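Long-range contacts in putative exonuclease (PDB 3L0A), which binds a zinc ion and probably acts as a hydrolase of the PDDEXK nuclease clan, though its substrate is not established: residues A[2-7]-A[118-123]; A[16-21]-A[127-132]; A[34-39]-A[242-247]. All coordinates share one frame; numbering follows the deposited sequence.

The three contacts join early parts of the chain to parts more than a hundred residues later, and their segments alternate along the sequence: 2-7, 16-21, 34-39, then 118-123, 127-132, 242-247. Contacts 1 and 2 are neighbours, with centres about 7 Å apart. Their later segments lie on strands 114-123 and 126-136, consecutive antiparallel partners in one mixed sheet. Contact 3 stands apart, its centre about 21 Å from that of contact 2 and about 27 Å from that of contact 1. Contacts 1 and 2 thus bring the residues before and after helix 12-17 onto the sheet, while the zinc ion of contact 3 ties the start of helix 37-45 to a late part of the chain.

Contact 1: residues A[2-7]-A[118-123]; sequences MQLTSE and IMTGEL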
loop_
_atom_site.group_PDB
_atom_site.type_symbol
_atom_site.label_atom_id
_atom_site.label_comp_id
_atom_site.label_asym_id
_atom_site.label_seq_id
_atom_site.Cartn_x
_atom_site.Cartn_y
_atom_site.Cartn_z
HETATM N N MSE A 2 3.047 -43.044 -17.495
HETATM C CA MSE A 2 4.140 -42.785 -16.530
HETATM C C MSE A 2 3.668 -42.978 -15.077
HETATM O O MSE A 2 2.607 -42.474 -14.689
HETATM C CB MSE A 2 4.712 -41.385 -16.779
HETATM C CG MSE A 2 5.695 -40.827 -15.751
HETATM SE SE MSE A 2 6.070 -38.939 -16.207
HETATM C CE MSE A 2 7.102 -39.338 -17.846
ATOM N N GLN A 3 4.424 -43.741 -14.286
ATOM C CA GLN A 3 4.053 -43.980 -12.886
ATOM C C GLN A 3 4.557 -42.795 -12.076
ATOM O O GLN A 3 5.771 -42.591 -11.972
ATOM C CB GLN A 3 4.648 -45.306 -12.372
ATOM N N LEU A 4 3.655 -41.977 -11.537
ATOM C CA LEU A 4 4.100 -40.766 -10.847
ATOM C C LEU A 4 4.525 -41.072 -9.415
ATOM O O LEU A 4 3.958 -41.941 -8.749
ATOM C CB LEU A 4 3.016 -39.679 -10.808
ATOM C CG LEU A 4 2.345 -39.171 -12.073
ATOM C CD1 LEU A 4 1.050 -38.507 -11.684
ATOM C CD2 LEU A 4 3.245 -38.245 -12.833
ATOM N N THR A 5 5.500 -40.298 -8.944
ATOM C CA THR A 5 6.003 -40.386 -7.568
ATOM C C THR A 5 6.166 -39.004 -6.931
ATOM O O THR A 5 6.131 -37.967 -7.608
ATOM C CB THR A 5 7.379 -41.100 -7.517
ATOM O OG1 THR A 5 8.383 -40.257 -8.122
ATOM C CG2 THR A 5 7.303 -42.450 -8.232
ATOM N N SER A 6 6.360 -39.004 -5.620
ATOM C CA SER A 6 6.696 -37.796 -4.904
ATOM C C SER A 6 7.894 -37.084 -5.521
ATOM O O SER A 6 7.885 -35.869 -5.595
ATOM C CB SER A 6 7.024 -38.118 -3.450
ATOM O OG SER A 6 8.095 -39.047 -3.390
ATOM N N GLU A 7 8.908 -37.842 -5.957
ATOM C CA GLU A 7 10.158 -37.257 -6.462
ATOM C C GLU A 7 9.914 -36.587 -7.807
ATOM O O GLU A 7 10.465 -35.502 -8.076
ATOM C CB GLU A 7 11.274 -38.314 -6.595
ATOM C CG GLU A 7 12.687 -37.742 -6.881
ATOM C CD GLU A 7 13.554 -38.666 -7.750
ATOM O OE1 GLU A 7 13.908 -39.778 -7.291
ATOM O OE2 GLU A 7 13.892 -38.268 -8.893
ATOM N N ILE A 118 -1.134 -38.871 -4.264
ATOM C CA ILE A 118 -1.168 -38.648 -5.723
ATOM C C ILE A 118 -2.183 -39.592 -6.362
ATOM O O ILE A 118 -2.174 -40.798 -6.102
ATOM C CB ILE A 118 0.189 -38.904 -6.390
ATOM C CG1 ILE A 118 1.306 -38.091 -5.720
ATOM C CG2 ILE A 118 0.104 -38.584 -7.865
ATOM C CD1 ILE A 118 2.740 -38.607 -6.017
HETATM N N MSE A 119 -3.057 -39.034 -7.193
HETATM C CA MSE A 119 -4.063 -39.828 -7.945
HETATM C C MSE A 119 -4.072 -39.381 -9.413
HETATM O O MSE A 119 -3.543 -38.320 -9.738
HETATM C CB MSE A 119 -5.474 -39.668 -7.343
HETATM C CG MSE A 119 -5.705 -40.460 -6.093
HETATM SE SE MSE A 119 -7.568 -40.720 -5.746
HETATM C CE MSE A 119 -7.396 -41.614 -4.035
ATOM N N THR A 120 -4.680 -40.178 -10.286
ATOM C CA THR A 120 -4.633 -39.895 -11.726
ATOM C C THR A 120 -5.986 -40.133 -12.359
ATOM O O THR A 120 -6.772 -40.922 -11.830
ATOM C CB THR A 120 -3.518 -40.749 -12.399
ATOM O OG1 THR A 120 -2.319 -39.973 -12.423
ATOM C CG2 THR A 120 -3.879 -41.247 -13.844
ATOM N N GLY A 121 -6.246 -39.445 -13.479
ATOM C CA GLY A 121 -7.519 -39.578 -14.202
ATOM C C GLY A 121 -7.577 -39.042 -15.623
ATOM O O GLY A 121 -6.572 -38.633 -16.199
ATOM N N GLU A 122 -8.784 -39.077 -16.181
ATOM C CA GLU A 122 -9.065 -38.644 -17.561
ATOM C C GLU A 122 -10.214 -37.651 -17.478
ATOM O O GLU A 122 -11.221 -37.927 -16.833
ATOM C CB GLU A 122 -9.470 -39.838 -18.449
ATOM C CG GLU A 122 -10.102 -39.483 -19.836
ATOM C CD GLU A 122 -9.211 -39.826 -21.036
ATOM O OE1 GLU A 122 -9.140 -41.013 -21.415
ATOM O OE2 GLU A 122 -8.603 -38.901 -21.614
ATOM N N LEU A 123 -10.067 -36.491 -18.121
ATOM C CA LEU A 123 -11.123 -35.461 -18.144
ATOM C C LEU A 123 -11.028 -34.587 -19.370
ATOM O O LEU A 123 -9.970 -34.020 -19.657
ATOM C CB LEU A 123 -11.010 -34.498 -16.963
ATOM C CG LEU A 123 -11.877 -34.670 -15.733
ATOM C CD1 LEU A 123 -11.666 -33.434 -14.889
ATOM C CD2 LEU A 123 -13.352 -34.882 -16.062
#
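Ile118 and Leu4 meet where the N-terminal segment passes over the hairpin of strands 114-123 and 126-136, part of the mixed sheet of this PDDEXK-like domain. Where they touch, residues 4-6 and 118-120 run in nearly opposite directions, 164° apart, yet no hydrogen bond joins the two segments: the contact is made by side chains, at the surface of the protein. Ile118 carries most of it. Its CB points toward the 2-7 segment and splits into two branches with separate partners. The short branch, CG2, lies 3.9 Å from CD1 of Leu4, an apolar touch between side chains that cross obliquely. On the long branch, CG1 is anti to the carbonyl carbon (chi1 -54°) and leads to CD1, which reaches the backbone just beyond Leu4. There CD1 of Ile118 lies 3.6 Å from the carbonyl carbon C of Thr5 and 3.7 Å from N of Ser6, so the methyl rests on the peptide group between these two residues. Thr5 itself turns its CB away from the strand.

Leu4 also divides its work. While CD1 faces the strand, the side chain packs on Tyr18 and on Ala14 of helix 12-17, so that it touches both that helix and the hairpin. The same CD1 of Leu4 lies 3.7 Å from OG1 of Thr120, whose hydroxyl makes a weak hydrogen bond to O of Met119, 3.4 Å away.

Contact 2: residues A[16-21]-A[127-132]; sequences KEYMSV and KWKIKM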
loop_
_atom_site.group_PDB
_atom_site.type_symbol
_atom_site.label_atom_id
_atom_site.label_comp_id
_atom_site.label_asym_id
_atom_site.label_seq_id
_atom_site.Cartn_x
_atom_site.Cartn_y
_atom_site.Cartn_z
ATOM N N LYS A 16 4.058 -32.713 -19.003
ATOM C CA LYS A 16 3.688 -32.881 -20.396
ATOM C C LYS A 16 2.611 -33.954 -20.514
ATOM O O LYS A 16 1.624 -33.767 -21.219
ATOM C CB LYS A 16 4.920 -33.208 -21.257
ATOM C CG LYS A 16 5.837 -31.974 -21.514
ATOM C CD LYS A 16 6.816 -32.140 -22.720
ATOM C CE LYS A 16 7.198 -30.763 -23.304
ATOM N NZ LYS A 16 8.543 -30.693 -23.972
ATOM N N GLU A 17 2.790 -35.066 -19.807
ATOM C CA GLU A 17 1.827 -36.190 -19.846
ATOM C C GLU A 17 0.512 -35.919 -19.063
ATOM O O GLU A 17 -0.545 -36.461 -19.395
ATOM C CB GLU A 17 2.489 -37.501 -19.352
ATOM C CG GLU A 17 1.899 -38.776 -19.973
ATOM C CD GLU A 17 2.684 -40.051 -19.611
ATOM O OE1 GLU A 17 3.903 -40.108 -19.917
ATOM O OE2 GLU A 17 2.079 -40.999 -19.031
ATOM N N TYR A 18 0.566 -35.080 -18.038
ATOM C CA TYR A 18 -0.605 -34.868 -17.211
ATOM C C TYR A 18 -0.977 -33.388 -17.075
ATOM O O TYR A 18 -0.171 -32.598 -16.597
ATOM C CB TYR A 18 -0.352 -35.478 -15.828
ATOM C CG TYR A 18 -0.174 -37.010 -15.792
ATOM C CD1 TYR A 18 -1.277 -37.876 -15.828
ATOM C CD2 TYR A 18 1.084 -37.582 -15.665
ATOM C CE1 TYR A 18 -1.116 -39.278 -15.775
ATOM C CE2 TYR A 18 1.249 -38.975 -15.609
ATOM C CZ TYR A 18 0.148 -39.813 -15.667
ATOM O OH TYR A 18 0.331 -41.172 -15.606
HETATM N N MSE A 19 -2.195 -33.017 -17.484
HETATM C CA MSE A 19 -2.768 -31.714 -17.114
HETATM C C MSE A 19 -2.922 -31.712 -15.588
HETATM O O MSE A 19 -3.074 -32.766 -14.967
HETATM C CB MSE A 19 -4.132 -31.510 -17.784
HETATM C CG MSE A 19 -4.871 -30.209 -17.454
HETATM SE SE MSE A 19 -3.948 -28.630 -17.989
HETATM C CE MSE A 19 -3.368 -29.237 -19.725
ATOM N N SER A 20 -2.863 -30.534 -14.991
ATOM C CA SER A 20 -2.983 -30.416 -13.570
ATOM C C SER A 20 -3.776 -29.161 -13.282
ATOM O O SER A 20 -3.979 -28.316 -14.170
ATOM C CB SER A 20 -1.598 -30.320 -12.908
ATOM O OG SER A 20 -1.102 -28.980 -12.855
ATOM N N VAL A 21 -4.237 -29.031 -12.046
ATOM C CA VAL A 21 -4.986 -27.842 -11.704
ATOM C C VAL A 21 -4.110 -26.625 -11.940
ATOM O O VAL A 21 -4.579 -25.601 -12.427
ATOM C CB VAL A 21 -5.450 -27.855 -10.253
ATOM C CG1 VAL A 21 -5.817 -26.394 -9.795
ATOM C CG2 VAL A 21 -6.611 -28.812 -10.098
ATOM N N LYS A 127 -5.238 -36.778 -19.846
ATOM C CA LYS A 127 -4.966 -37.362 -18.548
ATOM C C LYS A 127 -4.699 -36.183 -17.594
ATOM O O LYS A 127 -4.154 -35.165 -18.026
ATOM C CB LYS A 127 -3.721 -38.255 -18.619
ATOM C CG LYS A 127 -3.730 -39.319 -19.695
ATOM C CD LYS A 127 -2.468 -40.201 -19.653
ATOM C CE LYS A 127 -2.638 -41.406 -18.714
ATOM N NZ LYS A 127 -1.510 -42.408 -18.799
ATOM N N TRP A 128 -5.082 -36.313 -16.318
ATOM C CA TRP A 128 -4.796 -35.309 -15.272
ATOM C C TRP A 128 -4.059 -35.928 -14.082
ATOM O O TRP A 128 -4.045 -37.140 -13.929
ATOM C CB TRP A 128 -6.088 -34.697 -14.736
ATOM C CG TRP A 128 -6.821 -33.782 -15.674
ATOM C CD1 TRP A 128 -7.411 -34.123 -16.856
ATOM C CD2 TRP A 128 -7.085 -32.388 -15.480
ATOM N NE1 TRP A 128 -8.004 -33.026 -17.429
ATOM C CE2 TRP A 128 -7.824 -31.944 -16.611
ATOM C CE3 TRP A 128 -6.748 -31.465 -14.479
ATOM C CZ2 TRP A 128 -8.240 -30.603 -16.774
ATOM C CZ3 TRP A 128 -7.154 -30.114 -14.633
ATOM C CH2 TRP A 128 -7.899 -29.704 -15.774
ATOM N N LYS A 129 -3.461 -35.087 -13.236
ATOM C CA LYS A 129 -2.884 -35.530 -11.960
ATOM C C LYS A 129 -3.311 -34.600 -10.837
ATOM O O LYS A 129 -3.515 -33.433 -11.065
ATOM C CB LYS A 129 -1.360 -35.541 -12.005
ATOM C CG LYS A 129 -0.707 -34.259 -12.493
ATOM C CD LYS A 129 0.810 -34.453 -12.513
ATOM C CE LYS A 129 1.595 -33.288 -13.151
ATOM N NZ LYS A 129 2.130 -32.330 -12.139
ATOM N N ILE A 130 -3.457 -35.153 -9.638
ATOM C CA ILE A 130 -3.716 -34.367 -8.420
ATOM C C ILE A 130 -2.830 -34.882 -7.292
ATOM O O ILE A 130 -2.354 -36.028 -7.332
ATOM C CB ILE A 130 -5.203 -34.425 -7.984
ATOM C CG1 ILE A 130 -5.618 -35.871 -7.675
ATOM C CG2 ILE A 130 -6.135 -33.828 -9.084
ATOM C CD1 ILE A 130 -6.648 -35.989 -6.544
ATOM N N LYS A 131 -2.622 -34.026 -6.299
ATOM C CA LYS A 131 -1.851 -34.336 -5.102
ATOM C C LYS A 131 -2.525 -33.600 -3.936
ATOM O O LYS A 131 -2.553 -32.377 -3.916
ATOM C CB LYS A 131 -0.397 -33.892 -5.248
ATOM C CG LYS A 131 0.493 -34.467 -4.179
ATOM C CD LYS A 131 1.997 -34.311 -4.447
ATOM C CE LYS A 131 2.423 -32.861 -4.298
ATOM N NZ LYS A 131 3.816 -32.769 -3.785
HETATM N N MSE A 132 -3.090 -34.328 -2.982
HETATM C CA MSE A 132 -3.996 -33.731 -1.978
HETATM C C MSE A 132 -3.283 -33.602 -0.623
HETATM O O MSE A 132 -2.602 -34.521 -0.189
HETATM C CB MSE A 132 -5.250 -34.614 -1.832
HETATM C CG MSE A 132 -6.021 -34.914 -3.123
HETATM SE SE MSE A 132 -7.527 -36.135 -2.798
HETATM C CE MSE A 132 -6.565 -37.807 -3.061
HETATM O O HOH W 1 -3.797 -30.931 -10.252
#
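Met19 and Trp128 pair in parallel, with CA atoms 4.5 Å apart, adding a short, weakly bonded strand to the mixed sheet. Two backbone hydrogen bonds set the register, the usual parallel pattern in which one residue bonds to both neighbours of its partner. Met19 N donates to Lys127 O at 3.0 Å, and Lys129 N donates to Met19 O at 2.9 Å. A water continues the link, accepting from Val21 N and donating to Lys129 O.

The aromatic contact lies on the Met19 side of the sheet. Met19 CG is anti to its backbone N (chi1 178°) and sits over one face of the indole, 3.3 Å from the centroid of the six-membered ring of Trp128; SE follows obliquely in a Met-aromatic contact. Trp128 NE1 donates to Leu123 O, which helps to fix the rotation of the ring. An alanine here would probably leave Met19 CG without its aromatic floor and Leu123 O without that donor.

Aliphatic packing joins Tyr18 CB to Lys129 CG at 3.6 Å. Glu17 OE2 and Lys127 NZ form a long salt bridge of 3.9 Å, and the same oxygen accepts a hydrogen bond from Met2 N.

Helix 211-232 packs against Met19 and Trp128, helix 170-185 meets Val21 and Ile130, and strand 114-123 flanks strand 126-136 as its antiparallel neighbour.

Contact 3: residues A[34-39]-A[242-247]; sequences MPCEFY and ELCDCC. With ZN (zinc ion), chain B.
Cys36 and the pair Cys244 and Cys247 point their sulfurs at a common zinc ion, with Cys241 as the fourth ligand of a Cys4 site. Cys36 SG, anti to its backbone N (chi1 -175°), approaches from one segment and binds the zinc at 2.2 Å. From the other segment come Cys244 SG, also 2.2 Å from the metal, and Cys247 SG at 2.5 Å. Each helix start supplies an N-cap sulfur: Cys36 SG accepts from Tyr39 N, and Cys244 SG accepts from Cys247 N at 3.3 Å. Such bonds hold the thiolates in place and would be expected to stabilise the negative charge on the sulfurs.

Cys246 turns aside from the metal. Its SG, anti to the backbone N, meets Phe38 CE2 at 3.6 Å, oblique to the ring, and Cys247 SG approaches the same ring obliquely. Tyr39 takes the other part of Cys246: its ring offers an edge, with CD1 4.0 Å from Cys246 CB. Arg240 makes a cation-pi contact with Phe38, and Tyr39 OH bonds to Asp50.

One early cysteine with three late ones recalls the iron-sulfur site of AddB-type nucleases, though here the metal is zinc. The site thus joins the first turns of helices 37-45 and 245-250; Glu37 reaches back to Arg227 of helix 211-232, while Asp245 bonds to Glu201 of a second subunit.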
loop_
_atom_site.group_PDB
_atom_site.type_symbol
_atom_site.label_atom_id
_atom_site.label_comp_id
_atom_site.label_asym_id
_atom_site.label_seq_id
_atom_site.Cartn_x
_atom_site.Cartn_y
_atom_site.Cartn_z
HETATM N N MSE A 34 -4.408 -12.797 -14.723
HETATM C CA MSE A 34 -4.754 -12.869 -16.149
HETATM C C MSE A 34 -4.304 -14.228 -16.727
HETATM O O MSE A 34 -3.271 -14.761 -16.333
HETATM C CB MSE A 34 -4.100 -11.687 -16.939
HETATM C CG MSE A 34 -5.072 -10.828 -17.850
HETATM SE SE MSE A 34 -6.735 -10.258 -16.883
HETATM C CE MSE A 34 -8.198 -11.395 -17.627
ATOM N N PRO A 35 -5.078 -14.802 -17.662
ATOM C CA PRO A 35 -4.516 -15.953 -18.362
ATOM C C PRO A 35 -3.336 -15.519 -19.256
ATOM O O PRO A 35 -3.270 -14.348 -19.673
ATOM C CB PRO A 35 -5.678 -16.443 -19.235
ATOM C CG PRO A 35 -6.547 -15.254 -19.438
ATOM C CD PRO A 35 -6.389 -14.397 -18.205
ATOM N N CYS A 36 -2.424 -16.453 -19.529
ATOM C CA CYS A 36 -1.353 -16.243 -20.503
ATOM C C CYS A 36 -0.883 -17.581 -21.050
ATOM O O CYS A 36 -0.184 -18.338 -20.363
ATOM C CB CYS A 36 -0.176 -15.486 -19.867
ATOM S SG CYS A 36 1.128 -15.057 -21.022
ATOM N N GLU A 37 -1.258 -17.854 -22.295
ATOM C CA GLU A 37 -0.975 -19.146 -22.945
ATOM C C GLU A 37 0.539 -19.385 -23.158
ATOM O O GLU A 37 1.058 -20.475 -22.903
ATOM C CB GLU A 37 -1.749 -19.222 -24.273
ATOM C CG GLU A 37 -3.261 -19.053 -24.074
ATOM C CD GLU A 37 -4.113 -19.300 -25.311
ATOM O OE1 GLU A 37 -3.611 -19.135 -26.427
ATOM O OE2 GLU A 37 -5.307 -19.663 -25.156
ATOM N N PHE A 38 1.210 -18.343 -23.631
ATOM C CA PHE A 38 2.648 -18.305 -23.823
ATOM C C PHE A 38 3.381 -18.709 -22.550
ATOM O O PHE A 38 4.183 -19.625 -22.567
ATOM C CB PHE A 38 3.009 -16.880 -24.235
ATOM C CG PHE A 38 4.472 -16.654 -24.464
ATOM C CD1 PHE A 38 5.134 -17.294 -25.505
ATOM C CD2 PHE A 38 5.183 -15.778 -23.667
ATOM C CE1 PHE A 38 6.493 -17.080 -25.709
ATOM C CE2 PHE A 38 6.530 -15.566 -23.864
ATOM C CZ PHE A 38 7.189 -16.209 -24.868
ATOM N N TYR A 39 3.081 -18.025 -21.439
ATOM C CA TYR A 39 3.654 -18.369 -20.142
ATOM C C TYR A 39 3.512 -19.842 -19.833
ATOM O O TYR A 39 4.448 -20.488 -19.351
ATOM C CB TYR A 39 2.992 -17.539 -19.047
ATOM C CG TYR A 39 3.253 -17.969 -17.615
ATOM C CD1 TYR A 39 4.484 -17.775 -17.015
ATOM C CD2 TYR A 39 2.242 -18.536 -16.858
ATOM C CE1 TYR A 39 4.720 -18.152 -15.674
ATOM C CE2 TYR A 39 2.447 -18.905 -15.503
ATOM C CZ TYR A 39 3.687 -18.712 -14.924
ATOM O OH TYR A 39 3.890 -19.098 -13.620
ATOM N N GLU A 242 1.165 -10.284 -22.458
ATOM C CA GLU A 242 2.024 -9.113 -22.482
ATOM C C GLU A 242 2.004 -8.333 -21.152
ATOM O O GLU A 242 2.431 -7.190 -21.107
ATOM C CB GLU A 242 1.703 -8.185 -23.675
ATOM C CG GLU A 242 1.865 -8.814 -25.073
ATOM C CD GLU A 242 3.342 -8.995 -25.511
ATOM O OE1 GLU A 242 4.296 -8.722 -24.742
ATOM O OE2 GLU A 242 3.551 -9.426 -26.649
ATOM N N LEU A 243 1.559 -8.964 -20.077
ATOM C CA LEU A 243 1.527 -8.328 -18.776
ATOM C C LEU A 243 2.244 -9.121 -17.665
ATOM O O LEU A 243 2.160 -8.744 -16.503
ATOM C CB LEU A 243 0.053 -8.068 -18.369
ATOM C CG LEU A 243 -0.710 -7.040 -19.239
ATOM C CD1 LEU A 243 -2.206 -6.918 -18.811
ATOM C CD2 LEU A 243 -0.031 -5.654 -19.179
ATOM N N CYS A 244 2.931 -10.214 -18.005
ATOM C CA CYS A 244 3.618 -11.035 -17.021
ATOM C C CYS A 244 5.126 -10.924 -17.276
ATOM O O CYS A 244 5.575 -10.382 -18.300
ATOM C CB CYS A 244 3.137 -12.501 -17.124
ATOM S SG CYS A 244 3.613 -13.299 -18.688
ATOM N N ASP A 245 5.918 -11.423 -16.346
ATOM C CA ASP A 245 7.367 -11.294 -16.407
ATOM C C ASP A 245 7.941 -12.082 -17.603
ATOM O O ASP A 245 8.873 -11.605 -18.294
ATOM C CB ASP A 245 8.010 -11.742 -15.077
ATOM C CG ASP A 245 7.907 -10.678 -13.931
ATOM O OD1 ASP A 245 7.880 -9.441 -14.181
ATOM O OD2 ASP A 245 7.932 -11.098 -12.745
ATOM N N CYS A 246 7.370 -13.261 -17.864
ATOM C CA CYS A 246 7.772 -14.107 -19.022
ATOM C C CYS A 246 7.579 -13.348 -20.321
ATOM O O CYS A 246 8.488 -13.243 -21.127
ATOM C CB CYS A 246 6.969 -15.431 -19.075
ATOM S SG CYS A 246 7.360 -16.529 -20.446
ATOM N N CYS A 247 6.383 -12.793 -20.486
ATOM C CA CYS A 247 6.094 -11.945 -21.637
ATOM C C CYS A 247 7.112 -10.821 -21.796
ATOM O O CYS A 247 7.578 -10.552 -22.894
ATOM C CB CYS A 247 4.672 -11.386 -21.549
ATOM S SG CYS A 247 3.425 -12.441 -22.319
HETATM ZN ZN ZN B . 2.125 -13.253 -20.374
#